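Local coordinates for putative uncharacterized protein (Ustilago maydis, PDB 4GNX), which probably serves as the large subunit of replication protein A, binding and protecting single-stranded DNA through a series of OB-fold domains, at residues C[299-304]-C[393-398]; C[342-347]-C[365-370]. All coordinates share one frame; numbering follows the deposited sequence.

Contact 1: C[299-304]-C[393-398]; sequences VYIKQE and HRAANR. With nucleotides of chain G.
V299 meets the segment 393-398 through its backbone. Its CB points away from this segment, and the side chain packs on L94 of a neighbouring subunit, while its carbonyl O lies 3.9 Å from A396 CB. A methyl group as small as that of A396 suits a place against the strand's backbone. V299 and Y300 both face N349 of the adjoining strand, a classic beta bulge. Y300 also turns from the helix, with CG anti to its backbone N (chi1 -177°), which carries the ring out to the DNA. Its OH donates a 2.7 Å hydrogen bond to OP1 of DT19 of chain G, and this oxygen lies at the ring edge, near its plane. Farther back, CD1 of Y300 is 3.4 Å from O4' of DT20 of chain G, so one tyrosine touches two successive nucleotides. This strand, 290-310, is central in the five-stranded antiparallel sheet of what is probably an OB fold, one side serving the DNA and the other the interior. I301 accordingly turns back: its CG1 lies beside the backbone N (chi1 -54°), and the branch ends with CD1 3.4 Å from A395 CB, an apolar contact suited to a buried place. K302 reaches the DNA again. Its long, extended chain brings NZ 3.3 Å from O2 of the base of DT18 of chain G, a hydrogen bond, while a weaker one goes to O4' of the same nucleotide. At E304, OE2 stands 2.8 Å from OP2 of DT19 of chain G.

Contact 2: C[342-347]-C[365-370]; sequences YRYILS and DATQLI. With nucleotides of chain G.
Y344, L346 and A366 carry most of this contact, in which the helix 365-370 crosses the strand 342-347 at 79°, with the two axes 8.8 Å apart. A366 points its methyl at the strand and fits between the two larger residues: its CB is 3.6 Å from Y344 CB and 3.7 Å from L346 CB. Alanine suits this spot because it lets helix and strand approach closely. Y344 has CG beside the backbone N (chi1 -76°), and its ring runs along the helix past A366. T367 OG1 lies in the ring plane at the edge, the two side chains crossing at about a right angle, while CE2, across the ring from CE1, comes 3.7 Å from I370 CD1, these side chains meeting tip to tip. L346 has CG anti to its backbone N (chi1 -178°); its CD1 meets I370 CD1 at 3.8 Å, and CD2 reaches L369 CD2 at 3.9 Å. The helix is the first of three between strands 355-362 and 398-411, where an OB fold has its helix. On the strand's other face, S347 OG donates a 2.8 Å hydrogen bond to O2 of DT18 of chain G. Y344 OH is met by M372 O and T367 OG1 by N363 O, so strand and helix are held together by apolar contact of alanine, branched and aromatic side chains rather than by polar bonds.

How the contacts relate
Both contacts are buried and belong to the same probable OB-fold domain, on neighbouring strands of one sheet, with their centres 11 Å apart. A probable backbone hydrogen bond from K302 N to S347 O, 3.0 Å, joins them, and I301 CG2 packs on L346 CD1, so the apolar sides of the two contacts adjoin. The two helices meet as well, A395 CB resting near L369 O. Contact 2 is the larger and more purely hydrophobic, holding a helix across a strand, whereas contact 1 is slight between its protein segments and richer in DNA contacts. K302 and S347 converge on the same base, that of DT18 of chain G.

Contact 1: C[299-304]-C[393-398]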
loop_
_atom_site.group_PDB
_atom_site.type_symbol
_atom_site.label_atom_id
_atom_site.label_comp_id
_atom_site.label_asym_id
_atom_site.label_seq_id
_atom_site.Cartn_x
_atom_site.Cartn_y
_atom_site.Cartn_z
ATOM N N VAL C 299 -14.913 -11.037 -6.098
ATOM C CA VAL C 299 -16.345 -10.787 -5.967
ATOM C C VAL C 299 -17.200 -11.841 -6.698
ATOM O O VAL C 299 -18.333 -12.100 -6.294
ATOM C CB VAL C 299 -16.652 -9.373 -6.489
ATOM C CG1 VAL C 299 -18.021 -9.284 -7.122
ATOM C CG2 VAL C 299 -16.497 -8.359 -5.380
ATOM N N TYR C 300 -16.671 -12.437 -7.768
ATOM C CA TYR C 300 -17.417 -13.438 -8.548
ATOM C C TYR C 300 -16.520 -14.362 -9.360
ATOM O O TYR C 300 -15.541 -13.918 -9.963
ATOM C CB TYR C 300 -18.420 -12.768 -9.503
ATOM C CG TYR C 300 -19.275 -13.748 -10.302
ATOM C CD1 TYR C 300 -20.324 -14.447 -9.692
ATOM C CD2 TYR C 300 -19.043 -13.973 -11.662
ATOM C CE1 TYR C 300 -21.109 -15.346 -10.401
ATOM C CE2 TYR C 300 -19.823 -14.874 -12.379
ATOM C CZ TYR C 300 -20.855 -15.558 -11.747
ATOM O OH TYR C 300 -21.637 -16.455 -12.448
ATOM N N ILE C 301 -16.883 -15.645 -9.362
ATOM C CA ILE C 301 -16.287 -16.643 -10.258
ATOM C C ILE C 301 -17.368 -17.175 -11.178
ATOM O O ILE C 301 -18.434 -17.572 -10.723
ATOM C CB ILE C 301 -15.615 -17.782 -9.477
ATOM C CG1 ILE C 301 -14.617 -17.187 -8.475
ATOM C CG2 ILE C 301 -14.876 -18.693 -10.435
ATOM C CD1 ILE C 301 -14.530 -17.901 -7.147
ATOM N N LYS C 302 -17.104 -17.128 -12.474
ATOM C CA LYS C 302 -18.051 -17.590 -13.492
ATOM C C LYS C 302 -18.156 -19.115 -13.455
ATOM O O LYS C 302 -17.159 -19.814 -13.664
ATOM C CB LYS C 302 -17.589 -17.106 -14.860
ATOM C CG LYS C 302 -18.295 -17.714 -16.051
ATOM C CD LYS C 302 -17.641 -17.227 -17.338
ATOM C CE LYS C 302 -18.592 -17.337 -18.514
ATOM N NZ LYS C 302 -18.114 -16.561 -19.690
ATOM N N GLN C 303 -19.357 -19.619 -13.166
ATOM C CA GLN C 303 -19.581 -21.061 -13.032
ATOM C C GLN C 303 -19.418 -21.804 -14.354
ATOM O O GLN C 303 -18.626 -22.733 -14.453
ATOM C CB GLN C 303 -20.959 -21.359 -12.436
ATOM C CG GLN C 303 -21.234 -20.633 -11.129
ATOM C CD GLN C 303 -22.017 -21.468 -10.117
ATOM O OE1 GLN C 303 -22.637 -22.487 -10.457
ATOM N NE2 GLN C 303 -21.985 -21.034 -8.855
ATOM N N GLU C 304 -20.174 -21.393 -15.363
ATOM C CA GLU C 304 -20.127 -22.036 -16.665
ATOM C C GLU C 304 -18.733 -21.933 -17.272
ATOM O O GLU C 304 -18.116 -20.855 -17.277
ATOM C CB GLU C 304 -21.186 -21.468 -17.616
ATOM C CG GLU C 304 -21.244 -19.946 -17.697
ATOM C CD GLU C 304 -21.494 -19.440 -19.111
ATOM O OE1 GLU C 304 -21.431 -20.254 -20.064
ATOM O OE2 GLU C 304 -21.741 -18.223 -19.277
ATOM N N HIS C 393 -18.948 -20.006 -4.084
ATOM C CA HIS C 393 -19.487 -18.950 -3.245
ATOM C C HIS C 393 -18.534 -18.669 -2.110
ATOM O O HIS C 393 -18.380 -17.518 -1.706
ATOM C CB HIS C 393 -20.899 -19.304 -2.754
ATOM C CG HIS C 393 -21.498 -18.273 -1.825
ATOM N ND1 HIS C 393 -21.422 -18.374 -0.480
ATOM C CD2 HIS C 393 -22.183 -17.076 -2.091
ATOM C CE1 HIS C 393 -22.031 -17.301 0.092
ATOM N NE2 HIS C 393 -22.495 -16.509 -0.894
ATOM N N ARG C 394 -17.854 -19.711 -1.632
ATOM C CA ARG C 394 -16.887 -19.625 -0.528
ATOM C C ARG C 394 -15.581 -19.025 -0.997
ATOM O O ARG C 394 -14.815 -18.499 -0.194
ATOM C CB ARG C 394 -16.609 -21.023 0.031
ATOM C CG ARG C 394 -15.919 -21.098 1.386
ATOM C CD ARG C 394 -15.729 -22.545 1.843
ATOM N NE ARG C 394 -16.999 -23.268 1.993
ATOM C CZ ARG C 394 -17.368 -24.340 1.283
ATOM N NH1 ARG C 394 -16.567 -24.859 0.356
ATOM N NH2 ARG C 394 -18.550 -24.906 1.505
ATOM N N ALA C 395 -15.324 -19.100 -2.298
ATOM C CA ALA C 395 -14.065 -18.643 -2.865
ATOM C C ALA C 395 -14.054 -17.138 -3.040
ATOM O O ALA C 395 -12.995 -16.502 -3.090
ATOM C CB ALA C 395 -13.830 -19.316 -4.192
ATOM N N ALA C 396 -15.239 -16.556 -3.151
ATOM C CA ALA C 396 -15.340 -15.116 -3.270
ATOM C C ALA C 396 -15.226 -14.518 -1.865
ATOM O O ALA C 396 -15.082 -15.267 -0.879
ATOM C CB ALA C 396 -16.652 -14.737 -3.932
ATOM N N ASN C 397 -15.293 -13.189 -1.776
ATOM C CA ASN C 397 -15.108 -12.456 -0.524
ATOM C C ASN C 397 -13.739 -12.717 0.092
ATOM O O ASN C 397 -13.605 -12.766 1.316
ATOM C CB ASN C 397 -16.239 -12.747 0.490
ATOM C CG ASN C 397 -16.320 -11.704 1.606
ATOM O OD1 ASN C 397 -15.646 -10.688 1.553
ATOM N ND2 ASN C 397 -17.134 -11.963 2.627
ATOM N N ARG C 398 -12.729 -12.886 -0.762
ATOM C CA ARG C 398 -11.353 -13.120 -0.315
ATOM C C ARG C 398 -10.420 -12.198 -1.056
ATOM O O ARG C 398 -10.651 -11.902 -2.231
ATOM C CB ARG C 398 -10.922 -14.560 -0.559
ATOM C CG ARG C 398 -11.723 -15.586 0.187
ATOM C CD ARG C 398 -10.771 -16.574 0.831
ATOM N NE ARG C 398 -11.467 -17.815 1.123
ATOM C CZ ARG C 398 -11.816 -18.200 2.334
ATOM N NH1 ARG C 398 -11.507 -17.447 3.382
ATOM N NH2 ARG C 398 -12.457 -19.349 2.495
ATOM P P DT G 19 -22.237 -15.455 -16.131
ATOM O OP1 DT G 19 -21.276 -15.783 -15.051
ATOM O OP2 DT G 19 -22.157 -16.193 -17.417
ATOM O "O5'" DT G 19 -23.691 -15.729 -15.529
ATOM C "C5'" DT G 19 -24.563 -14.669 -15.083
ATOM C "C4'" DT G 19 -24.154 -14.186 -13.710
ATOM O "O4'" DT G 19 -23.130 -13.175 -13.840
ATOM C "C3'" DT G 19 -25.258 -13.505 -12.912
ATOM O "O3'" DT G 19 -24.877 -13.552 -11.534
ATOM C "C2'" DT G 19 -25.193 -12.078 -13.429
ATOM C "C1'" DT G 19 -23.694 -11.877 -13.647
ATOM N N1 DT G 19 -23.312 -11.041 -14.810
ATOM C C2 DT G 19 -22.031 -10.534 -14.837
ATOM O O2 DT G 19 -21.218 -10.726 -13.946
ATOM N N3 DT G 19 -21.735 -9.785 -15.951
ATOM C C4 DT G 19 -22.572 -9.504 -17.015
ATOM O O4 DT G 19 -22.163 -8.817 -17.948
ATOM C C5 DT G 19 -23.901 -10.071 -16.922
ATOM C C7 DT G 19 -24.876 -9.820 -18.027
ATOM C C6 DT G 19 -24.197 -10.804 -15.841
ATOM P P DT G 20 -25.796 -13.008 -10.340
ATOM O OP1 DT G 20 -26.475 -14.187 -9.742
ATOM O OP2 DT G 20 -26.621 -11.874 -10.834
ATOM O "O5'" DT G 20 -24.732 -12.425 -9.301
ATOM C "C5'" DT G 20 -23.545 -13.168 -8.934
ATOM C "C4'" DT G 20 -22.791 -12.521 -7.789
ATOM O "O4'" DT G 20 -21.730 -11.675 -8.288
ATOM C "C3'" DT G 20 -23.609 -11.669 -6.811
ATOM O "O3'" DT G 20 -23.512 -12.201 -5.480
ATOM C "C2'" DT G 20 -22.960 -10.291 -6.851
ATOM C "C1'" DT G 20 -22.048 -10.315 -8.068
ATOM N N1 DT G 20 -22.641 -9.789 -9.312
ATOM C C2 DT G 20 -21.860 -9.767 -10.447
ATOM O O2 DT G 20 -20.700 -10.142 -10.466
ATOM N N3 DT G 20 -22.492 -9.280 -11.564
ATOM C C4 DT G 20 -23.795 -8.826 -11.658
ATOM O O4 DT G 20 -24.223 -8.411 -12.733
ATOM C C5 DT G 20 -24.558 -8.886 -10.432
ATOM C C7 DT G 20 -25.978 -8.416 -10.436
ATOM C C6 DT G 20 -23.950 -9.356 -9.336
ATOM P P DT G 18 -21.595 -10.927 -21.180
ATOM O OP1 DT G 18 -22.706 -11.421 -22.038
ATOM O OP2 DT G 18 -21.450 -9.470 -20.932
ATOM O "O5'" DT G 18 -21.714 -11.666 -19.775
ATOM C "C5'" DT G 18 -22.044 -13.069 -19.693
ATOM C "C4'" DT G 18 -21.150 -13.758 -18.688
ATOM O "O4'" DT G 18 -19.783 -13.605 -19.113
ATOM C "C3'" DT G 18 -21.210 -13.177 -17.274
ATOM O "O3'" DT G 18 -22.144 -13.871 -16.427
ATOM C "C2'" DT G 18 -19.779 -13.261 -16.770
ATOM C "C1'" DT G 18 -18.923 -13.568 -17.993
ATOM N N1 DT G 18 -17.859 -12.593 -18.287
ATOM C C2 DT G 18 -16.577 -13.075 -18.404
ATOM O O2 DT G 18 -16.289 -14.250 -18.246
ATOM N N3 DT G 18 -15.634 -12.126 -18.710
ATOM C C4 DT G 18 -15.845 -10.777 -18.917
ATOM O O4 DT G 18 -14.897 -10.045 -19.187
ATOM C C5 DT G 18 -17.217 -10.340 -18.791
ATOM C C7 DT G 18 -17.540 -8.892 -18.994
ATOM C C6 DT G 18 -18.145 -11.260 -18.494
#

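Contact 2: C[342-347]-C[365-370]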
loop_
_atom_site.group_PDB
_atom_site.type_symbol
_atom_site.label_atom_id
_atom_site.label_comp_id
_atom_site.label_asym_id
_atom_site.label_seq_id
_atom_site.Cartn_x
_atom_site.Cartn_y
_atom_site.Cartn_z
ATOM N N TYR C 342 -8.755 -32.559 -15.861
ATOM C CA TYR C 342 -9.513 -31.319 -15.813
ATOM C C TYR C 342 -8.614 -30.176 -15.420
ATOM O O TYR C 342 -7.931 -30.237 -14.410
ATOM C CB TYR C 342 -10.711 -31.440 -14.877
ATOM C CG TYR C 342 -11.720 -32.486 -15.321
ATOM C CD1 TYR C 342 -11.708 -33.768 -14.762
ATOM C CD2 TYR C 342 -12.678 -32.200 -16.302
ATOM C CE1 TYR C 342 -12.627 -34.732 -15.152
ATOM C CE2 TYR C 342 -13.604 -33.159 -16.697
ATOM C CZ TYR C 342 -13.572 -34.424 -16.121
ATOM O OH TYR C 342 -14.476 -35.398 -16.505
ATOM N N ARG C 343 -8.592 -29.150 -16.253
ATOM C CA ARG C 343 -7.792 -27.973 -15.988
ATOM C C ARG C 343 -8.690 -26.745 -15.898
ATOM O O ARG C 343 -9.738 -26.685 -16.532
ATOM C CB ARG C 343 -6.743 -27.779 -17.083
ATOM C CG ARG C 343 -5.631 -28.804 -17.074
ATOM C CD ARG C 343 -4.448 -28.359 -17.920
ATOM N NE ARG C 343 -3.471 -27.531 -17.199
ATOM C CZ ARG C 343 -2.538 -27.995 -16.364
ATOM N NH1 ARG C 343 -2.431 -29.294 -16.093
ATOM N NH2 ARG C 343 -1.699 -27.152 -15.786
ATOM N N TYR C 344 -8.268 -25.768 -15.110
ATOM C CA TYR C 344 -9.025 -24.529 -14.961
ATOM C C TYR C 344 -8.826 -23.577 -16.124
ATOM O O TYR C 344 -7.736 -23.470 -16.690
ATOM C CB TYR C 344 -8.669 -23.803 -13.656
ATOM C CG TYR C 344 -9.279 -24.406 -12.401
ATOM C CD1 TYR C 344 -8.473 -24.916 -11.377
ATOM C CD2 TYR C 344 -10.660 -24.474 -12.237
ATOM C CE1 TYR C 344 -9.023 -25.467 -10.229
ATOM C CE2 TYR C 344 -11.213 -25.029 -11.093
ATOM C CZ TYR C 344 -10.389 -25.521 -10.100
ATOM O OH TYR C 344 -10.947 -26.068 -8.973
ATOM N N ILE C 345 -9.913 -22.897 -16.464
ATOM C CA ILE C 345 -9.894 -21.702 -17.307
ATOM C C ILE C 345 -10.702 -20.613 -16.605
ATOM O O ILE C 345 -11.732 -20.156 -17.084
ATOM C CB ILE C 345 -10.400 -21.997 -18.731
ATOM C CG1 ILE C 345 -11.486 -23.092 -18.695
ATOM C CG2 ILE C 345 -9.219 -22.428 -19.580
ATOM C CD1 ILE C 345 -12.167 -23.409 -20.017
ATOM N N LEU C 346 -10.205 -20.215 -15.449
ATOM C CA LEU C 346 -10.928 -19.369 -14.527
ATOM C C LEU C 346 -11.245 -17.971 -15.061
ATOM O O LEU C 346 -10.364 -17.251 -15.537
ATOM C CB LEU C 346 -10.111 -19.234 -13.254
ATOM C CG LEU C 346 -10.707 -18.405 -12.118
ATOM C CD1 LEU C 346 -11.304 -19.362 -11.098
ATOM C CD2 LEU C 346 -9.612 -17.564 -11.478
ATOM N N SER C 347 -12.511 -17.588 -14.958
ATOM C CA SER C 347 -12.911 -16.224 -15.254
ATOM C C SER C 347 -13.441 -15.566 -13.983
ATOM O O SER C 347 -14.524 -15.922 -13.496
ATOM C CB SER C 347 -13.984 -16.213 -16.333
ATOM O OG SER C 347 -13.892 -15.032 -17.100
ATOM N N ASP C 365 -2.794 -21.151 -10.369
ATOM C CA ASP C 365 -3.344 -20.024 -9.605
ATOM C C ASP C 365 -4.838 -20.143 -9.296
ATOM O O ASP C 365 -5.306 -19.692 -8.245
ATOM C CB ASP C 365 -3.030 -18.698 -10.317
ATOM C CG ASP C 365 -1.531 -18.335 -10.255
ATOM O OD1 ASP C 365 -1.021 -18.024 -9.151
ATOM O OD2 ASP C 365 -0.857 -18.365 -11.309
ATOM N N ALA C 366 -5.588 -20.761 -10.202
ATOM C CA ALA C 366 -7.004 -20.962 -9.954
ATOM C C ALA C 366 -7.272 -21.997 -8.867
ATOM O O ALA C 366 -8.319 -21.951 -8.216
ATOM C CB ALA C 366 -7.735 -21.312 -11.239
ATOM N N THR C 367 -6.316 -22.904 -8.652
ATOM C CA THR C 367 -6.464 -23.946 -7.632
ATOM C C THR C 367 -6.494 -23.378 -6.220
ATOM O O THR C 367 -7.337 -23.764 -5.414
ATOM C CB THR C 367 -5.390 -25.047 -7.739
ATOM O OG1 THR C 367 -5.540 -25.738 -8.981
ATOM C CG2 THR C 367 -5.541 -26.054 -6.617
ATOM N N GLN C 368 -5.583 -22.461 -5.926
ATOM C CA GLN C 368 -5.589 -21.800 -4.630
ATOM C C GLN C 368 -6.759 -20.841 -4.500
ATOM O O GLN C 368 -7.229 -20.565 -3.401
ATOM C CB GLN C 368 -4.278 -21.068 -4.372
ATOM C CG GLN C 368 -3.886 -20.108 -5.481
ATOM C CD GLN C 368 -2.948 -19.015 -5.004
ATOM O OE1 GLN C 368 -3.106 -18.470 -3.897
ATOM N NE2 GLN C 368 -1.963 -18.677 -5.843
ATOM N N LEU C 369 -7.242 -20.331 -5.617
ATOM C CA LEU C 369 -8.396 -19.470 -5.541
ATOM C C LEU C 369 -9.657 -20.229 -5.152
ATOM O O LEU C 369 -10.620 -19.630 -4.700
ATOM C CB LEU C 369 -8.580 -18.688 -6.837
ATOM C CG LEU C 369 -8.156 -17.223 -6.680
ATOM C CD1 LEU C 369 -6.659 -17.046 -6.439
ATOM C CD2 LEU C 369 -8.573 -16.412 -7.885
ATOM N N ILE C 370 -9.632 -21.551 -5.298
ATOM C CA ILE C 370 -10.795 -22.392 -4.998
ATOM C C ILE C 370 -10.476 -23.427 -3.908
ATOM O O ILE C 370 -11.376 -23.962 -3.262
ATOM C CB ILE C 370 -11.348 -23.045 -6.291
ATOM C CG1 ILE C 370 -11.831 -21.948 -7.244
ATOM C CG2 ILE C 370 -12.495 -24.011 -5.997
ATOM C CD1 ILE C 370 -11.747 -22.315 -8.701
ATOM P P DT G 18 -21.595 -10.927 -21.180
ATOM O OP1 DT G 18 -22.706 -11.421 -22.038
ATOM O OP2 DT G 18 -21.450 -9.470 -20.932
ATOM O "O5'" DT G 18 -21.714 -11.666 -19.775
ATOM C "C5'" DT G 18 -22.044 -13.069 -19.693
ATOM C "C4'" DT G 18 -21.150 -13.758 -18.688
ATOM O "O4'" DT G 18 -19.783 -13.605 -19.113
ATOM C "C3'" DT G 18 -21.210 -13.177 -17.274
ATOM O "O3'" DT G 18 -22.144 -13.871 -16.427
ATOM C "C2'" DT G 18 -19.779 -13.261 -16.770
ATOM C "C1'" DT G 18 -18.923 -13.568 -17.993
ATOM N N1 DT G 18 -17.859 -12.593 -18.287
ATOM C C2 DT G 18 -16.577 -13.075 -18.404
ATOM O O2 DT G 18 -16.289 -14.250 -18.246
ATOM N N3 DT G 18 -15.634 -12.126 -18.710
ATOM C C4 DT G 18 -15.845 -10.777 -18.917
ATOM O O4 DT G 18 -14.897 -10.045 -19.187
ATOM C C5 DT G 18 -17.217 -10.340 -18.791
ATOM C C7 DT G 18 -17.540 -8.892 -18.994
ATOM C C6 DT G 18 -18.145 -11.260 -18.494
#